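Local coordinates for HpcH/HpaI aldolase/citrate lyase family protein (PDB 4MF4), which belongs to the HpcH/HpaI aldolase/citrate lyase family, whose members are built on a TIM-barrel fold, at residues Cys108-Pro112 / Ser167-Glu173; Ala40-His45 / Ala71-Leu77. The contacts are given in a common frame with arbitrary orientation. Numbering follows the deposited sequence.

Contact 1. Residues Cys108-Pro112 / Ser167-Glu173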
loop_
_atom_site.group_PDB
_atom_site.type_symbol
_atom_site.label_atom_id
_atom_site.label_comp_id
_atom_site.label_asym_id
_atom_site.label_seq_id
_atom_site.Cartn_x
_atom_site.Cartn_y
_atom_site.Cartn_z
ATOM N N CYS A 108 6.046 -1.267 -29.254
ATOM C CA CYS A 108 6.662 -0.299 -30.164
ATOM C C CYS A 108 8.030 -0.719 -30.728
ATOM O O CYS A 108 8.978 0.066 -30.649
ATOM C CB CYS A 108 6.935 1.034 -29.415
ATOM S SG CYS A 108 5.602 1.825 -28.485
ATOM N N ILE A 109 8.161 -1.909 -31.295
ATOM C CA ILE A 109 9.456 -2.291 -31.886
ATOM C C ILE A 109 9.315 -2.049 -33.396
ATOM O O ILE A 109 8.484 -2.692 -34.037
ATOM C CB ILE A 109 9.808 -3.770 -31.615
ATOM C CG1 ILE A 109 10.065 -4.021 -30.120
ATOM C CG2 ILE A 109 10.990 -4.220 -32.459
ATOM C CD1 ILE A 109 11.306 -3.382 -29.546
ATOM N N GLU A 110 10.121 -1.150 -33.951
ATOM C CA GLU A 110 9.948 -0.743 -35.344
ATOM C C GLU A 110 11.081 -1.063 -36.289
ATOM O O GLU A 110 10.886 -1.029 -37.504
ATOM C CB GLU A 110 9.724 0.748 -35.372
ATOM C CG GLU A 110 8.574 1.151 -34.486
ATOM C CD GLU A 110 8.150 2.572 -34.761
ATOM O OE1 GLU A 110 7.084 2.778 -35.359
ATOM O OE2 GLU A 110 8.935 3.479 -34.412
ATOM N N THR A 111 12.270 -1.333 -35.753
ATOM C CA THR A 111 13.429 -1.649 -36.574
ATOM C C THR A 111 14.192 -2.844 -36.023
ATOM O O THR A 111 14.048 -3.196 -34.876
ATOM C CB THR A 111 14.401 -0.459 -36.603
ATOM O OG1 THR A 111 14.885 -0.226 -35.281
ATOM C CG2 THR A 111 13.685 0.832 -37.102
ATOM N N PRO A 112 15.040 -3.462 -36.849
ATOM C CA PRO A 112 15.778 -4.549 -36.300
ATOM C C PRO A 112 16.756 -4.036 -35.236
ATOM O O PRO A 112 17.024 -4.764 -34.323
ATOM C CB PRO A 112 16.492 -5.163 -37.518
ATOM C CG PRO A 112 16.392 -4.168 -38.605
ATOM C CD PRO A 112 15.159 -3.375 -38.313
ATOM N N SER A 167 3.473 -0.706 -35.963
ATOM C CA SER A 167 3.617 0.487 -36.732
ATOM C C SER A 167 3.842 0.133 -38.179
ATOM O O SER A 167 4.237 -0.989 -38.507
ATOM C CB SER A 167 4.863 1.176 -36.231
ATOM O OG SER A 167 5.907 0.204 -36.227
ATOM N N ALA A 168 3.707 1.113 -39.050
ATOM C CA ALA A 168 3.940 0.895 -40.463
ATOM C C ALA A 168 5.425 0.684 -40.824
ATOM O O ALA A 168 5.788 -0.082 -41.735
ATOM C CB ALA A 168 3.401 2.071 -41.231
ATOM N N ARG A 169 6.299 1.401 -40.140
ATOM C CA ARG A 169 7.729 1.200 -40.349
ATOM C C ARG A 169 8.089 -0.215 -39.876
ATOM O O ARG A 169 8.883 -0.911 -40.490
ATOM C CB ARG A 169 8.554 2.237 -39.566
ATOM C CG ARG A 169 10.043 1.899 -39.524
ATOM C CD ARG A 169 10.847 3.029 -38.940
ATOM N NE ARG A 169 10.234 3.572 -37.723
ATOM C CZ ARG A 169 10.640 4.686 -37.118
ATOM N NH1 ARG A 169 11.647 5.391 -37.632
ATOM N NH2 ARG A 169 10.040 5.110 -36.001
ATOM N N GLY A 170 7.506 -0.615 -38.767
ATOM C CA GLY A 170 7.770 -1.952 -38.205
ATOM C C GLY A 170 7.342 -3.041 -39.164
ATOM O O GLY A 170 8.032 -4.039 -39.326
ATOM N N VAL A 171 6.190 -2.845 -39.804
ATOM C CA VAL A 171 5.731 -3.811 -40.789
ATOM C C VAL A 171 6.709 -3.890 -41.974
ATOM O O VAL A 171 7.038 -4.994 -42.416
ATOM C CB VAL A 171 4.285 -3.566 -41.261
ATOM C CG1 VAL A 171 3.913 -4.609 -42.302
ATOM C CG2 VAL A 171 3.300 -3.670 -40.085
ATOM N N ASP A 172 7.230 -2.753 -42.430
ATOM C CA ASP A 172 8.191 -2.759 -43.546
ATOM C C ASP A 172 9.494 -3.478 -43.163
ATOM O O ASP A 172 10.155 -4.060 -44.017
ATOM C CB ASP A 172 8.512 -1.338 -44.008
ATOM C CG ASP A 172 7.315 -0.638 -44.626
ATOM O OD1 ASP A 172 6.671 -1.203 -45.545
ATOM O OD2 ASP A 172 7.020 0.491 -44.197
ATOM N N GLU A 173 9.824 -3.457 -41.870
ATOM C CA GLU A 173 11.063 -3.975 -41.357
ATOM C C GLU A 173 10.902 -5.376 -40.778
ATOM O O GLU A 173 11.850 -5.923 -40.244
ATOM C CB GLU A 173 11.586 -2.998 -40.252
ATOM C CG GLU A 173 12.156 -1.670 -40.758
ATOM C CD GLU A 173 13.544 -1.850 -41.377
ATOM O OE1 GLU A 173 14.413 -0.982 -41.215
ATOM O OE2 GLU A 173 13.797 -2.896 -41.976
#
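Cys108 and Ile109 lead the chain out of the barrel strand 103-106, and neither side chain touches 167-173. Ile109 points away from it, onto helix 112-121, so it flanks the contact mainly through its backbone. Glu110 is where the segments meet: its CA lies 3.8 Å from Gly170 CA, a separation that allows direct backbone contact. Gly170 CA donates a CA-H...O contact to Glu110 O at 3.3 Å, with 150° at the hydrogen. A beta carbon on Gly170 would sit tightly against Ile109 O and clash with Ser167 OG, so the bare alpha carbon suits this close approach. The side chain of Glu110 adds a salt bridge, OE2 to Arg169 NH2 at 2.5 Å, the carboxylate meeting the guanidinium at its edge. Ser167, the N-cap of the short helix 168-172, accepts from Gly170 N through its OG at 3.1 Å, and so fixes the helix start beside Glu110. Thr111 adds apolar contact, with CG2 4.0 Å from Arg169 CD, while its hydroxyl is engaged by Asp114 N as the N-cap of helix 112-121. The Pro112 ring packs on the Glu173 side chain, Pro112 CD lying 3.8 Å from Glu173 CD; the Glu173 carboxylate is salt-bridged to Arg176. The contact thus joins the loop after TIM-barrel strand 103-106 to the short helix after the adjacent parallel strand 160-165: 108-112 runs into helix 112-121, and helix 168-172 turns Val171 away from 108-112, against helices 190-196 and 206-222.

Contact 2. Residues Ala40-His45 / Ala71-Leu77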
loop_
_atom_site.group_PDB
_atom_site.type_symbol
_atom_site.label_atom_id
_atom_site.label_comp_id
_atom_site.label_asym_id
_atom_site.label_seq_id
_atom_site.Cartn_x
_atom_site.Cartn_y
_atom_site.Cartn_z
ATOM N N ALA A 40 -5.156 -12.333 -10.156
ATOM C CA ALA A 40 -4.055 -13.065 -10.822
ATOM C C ALA A 40 -3.985 -14.502 -10.301
ATOM O O ALA A 40 -3.772 -15.467 -11.091
ATOM C CB ALA A 40 -2.722 -12.371 -10.582
ATOM N N GLU A 41 -4.115 -14.644 -8.991
ATOM C CA GLU A 41 -4.087 -15.969 -8.381
ATOM C C GLU A 41 -5.298 -16.777 -8.815
ATOM O O GLU A 41 -5.154 -17.938 -9.256
ATOM C CB GLU A 41 -4.013 -15.940 -6.854
ATOM C CG GLU A 41 -3.722 -17.330 -6.316
ATOM C CD GLU A 41 -3.469 -17.416 -4.844
ATOM O OE1 GLU A 41 -3.550 -16.396 -4.109
ATOM O OE2 GLU A 41 -3.166 -18.569 -4.417
ATOM N N ALA A 42 -6.483 -16.159 -8.778
ATOM C CA ALA A 42 -7.671 -16.846 -9.326
ATOM C C ALA A 42 -7.471 -17.290 -10.790
ATOM O O ALA A 42 -7.695 -18.445 -11.141
ATOM C CB ALA A 42 -8.920 -15.973 -9.153
ATOM N N LEU A 43 -7.053 -16.369 -11.660
ATOM C CA LEU A 43 -6.859 -16.694 -13.076
ATOM C C LEU A 43 -5.757 -17.721 -13.372
ATOM O O LEU A 43 -5.794 -18.406 -14.398
ATOM C CB LEU A 43 -6.725 -15.401 -13.913
ATOM C CG LEU A 43 -8.006 -14.592 -13.944
ATOM C CD1 LEU A 43 -7.780 -13.211 -14.569
ATOM C CD2 LEU A 43 -9.108 -15.337 -14.714
ATOM N N ALA A 44 -4.792 -17.835 -12.477
ATOM C CA ALA A 44 -3.826 -18.924 -12.512
ATOM C C ALA A 44 -4.454 -20.326 -12.445
ATOM O O ALA A 44 -3.771 -21.318 -12.792
ATOM C CB ALA A 44 -2.763 -18.746 -11.436
ATOM N N HIS A 45 -5.756 -20.396 -12.119
ATOM C CA HIS A 45 -6.528 -21.636 -12.089
ATOM C C HIS A 45 -7.424 -21.778 -13.337
ATOM O O HIS A 45 -8.231 -22.686 -13.428
ATOM C CB HIS A 45 -7.433 -21.690 -10.843
ATOM C CG HIS A 45 -6.694 -21.829 -9.557
ATOM N ND1 HIS A 45 -6.537 -23.042 -8.911
ATOM C CD2 HIS A 45 -6.033 -20.920 -8.808
ATOM C CE1 HIS A 45 -5.854 -22.860 -7.796
ATOM N NE2 HIS A 45 -5.523 -21.588 -7.719
ATOM N N ALA A 71 1.642 -14.181 -6.769
ATOM C CA ALA A 71 0.270 -14.640 -6.654
ATOM C C ALA A 71 -0.026 -15.777 -7.666
ATOM O O ALA A 71 -0.671 -16.756 -7.345
ATOM C CB ALA A 71 -0.712 -13.493 -6.863
ATOM N N ILE A 72 0.438 -15.617 -8.882
ATOM C CA ILE A 72 0.332 -16.666 -9.904
ATOM C C ILE A 72 1.152 -17.908 -9.472
ATOM O O ILE A 72 0.661 -19.027 -9.550
ATOM C CB ILE A 72 0.838 -16.156 -11.282
ATOM C CG1 ILE A 72 -0.126 -15.125 -11.894
ATOM C CG2 ILE A 72 1.025 -17.306 -12.278
ATOM C CD1 ILE A 72 0.544 -14.261 -12.940
ATOM N N ALA A 73 2.397 -17.716 -9.012
ATOM C CA ALA A 73 3.250 -18.866 -8.633
ATOM C C ALA A 73 2.628 -19.649 -7.463
ATOM O O ALA A 73 2.781 -20.853 -7.347
ATOM C CB ALA A 73 4.662 -18.430 -8.267
ATOM N N ALA A 74 1.902 -18.941 -6.619
ATOM C CA ALA A 74 1.307 -19.548 -5.469
ATOM C C ALA A 74 0.261 -20.574 -5.810
ATOM O O ALA A 74 -0.002 -21.445 -4.971
ATOM C CB ALA A 74 0.737 -18.479 -4.519
ATOM N N ALA A 75 -0.343 -20.487 -7.007
ATOM C CA ALA A 75 -1.344 -21.453 -7.428
ATOM C C ALA A 75 -0.724 -22.791 -7.763
ATOM O O ALA A 75 -1.456 -23.745 -7.879
ATOM C CB ALA A 75 -2.163 -20.962 -8.626
ATOM N N HIS A 76 0.581 -22.843 -8.000
ATOM C CA HIS A 76 1.307 -24.095 -8.315
ATOM C C HIS A 76 0.737 -24.801 -9.558
ATOM O O HIS A 76 0.667 -26.039 -9.620
ATOM C CB HIS A 76 1.290 -25.080 -7.118
ATOM C CG HIS A 76 2.199 -24.710 -5.985
ATOM N ND1 HIS A 76 2.025 -23.569 -5.223
ATOM C CD2 HIS A 76 3.258 -25.360 -5.446
ATOM C CE1 HIS A 76 2.943 -23.523 -4.275
ATOM N NE2 HIS A 76 3.711 -24.592 -4.393
ATOM N N LEU A 77 0.346 -24.027 -10.558
ATOM C CA LEU A 77 -0.261 -24.590 -11.746
ATOM C C LEU A 77 0.574 -24.176 -12.953
ATOM O O LEU A 77 1.544 -23.464 -12.793
ATOM C CB LEU A 77 -1.739 -24.172 -11.820
ATOM C CG LEU A 77 -2.660 -24.979 -10.855
ATOM C CD1 LEU A 77 -4.059 -24.352 -10.749
ATOM C CD2 LEU A 77 -2.802 -26.437 -11.263
#
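Apolar contacts, mostly of alanines with one another and with Ile72, dominate this interface, which buries 393 Å² and has no hydrogen bond crossing between the segments. Ala40 CB lies 4.4 Å from Ala71 CB and 4.0 Å from Ile72 CG1; four residues later Ala44 CB meets Ile72 CG2 at 4.1 Å and Ala75 CB at 3.6 Å. Ala40 and Ala44 point toward the other segment and Ala42 away, as expected from their i, i+4 spacing. The small alanine side chains are consistent with the close backbone approach, nearest at Glu41 CA to Ile72 CA, 4.7 Å. Side chains also meet backbone: Glu41 CG sits 3.3 Å from Ala71 O, and Leu77 CB 3.6 Å from Ala44 O.

The two helices, 37-43 and 62-73, follow successive parallel strands, 27-32 and 50-54, and belong to consecutive beta-alpha units of the TIM barrel. The contact joins their C-terminal ends. A type I turn spans Ala73 to His76; the positive phi of His76 (58°) redirects the chain so that Leu77 comes back against the first segment.

The His45 ring packs against aliphatic groups: Leu77 CD1 lies over one face, 3.4 Å from His45 ND1, while Ala75 CB is 3.5 Å from His45 NE2. Glu41 carries its charge to another chain: its extended side chain passes Ala71 and Ala74, and its carboxylate forms salt bridges with Arg70 and Arg141 of the third subunit. His76 ND1 donates to Ala74 O at 2.9 Å, and the His76 ring stacks on His76 of that same subunit.

Overall arrangement
Both contacts pair segments following neighbouring barrel strands, yet they share no helix or strand and lie on opposite sides of the chain's centre, with centres 35 Å apart and nearest atoms about 22 Å apart. Contact 1 lies just past the ends of strands 103-106 and 160-165, where the chain leads into the next helices; contact 2 lies at the far ends of helices 37-43 and 62-73, consistent with opposite ends of the barrel. The first is partly buried and relies on a salt bridge and a backbone CA-H...O approach. The second is buried, with other subunits within reach of many residues; alanine packing serves its interior, and its charged group is directed to a neighbouring chain.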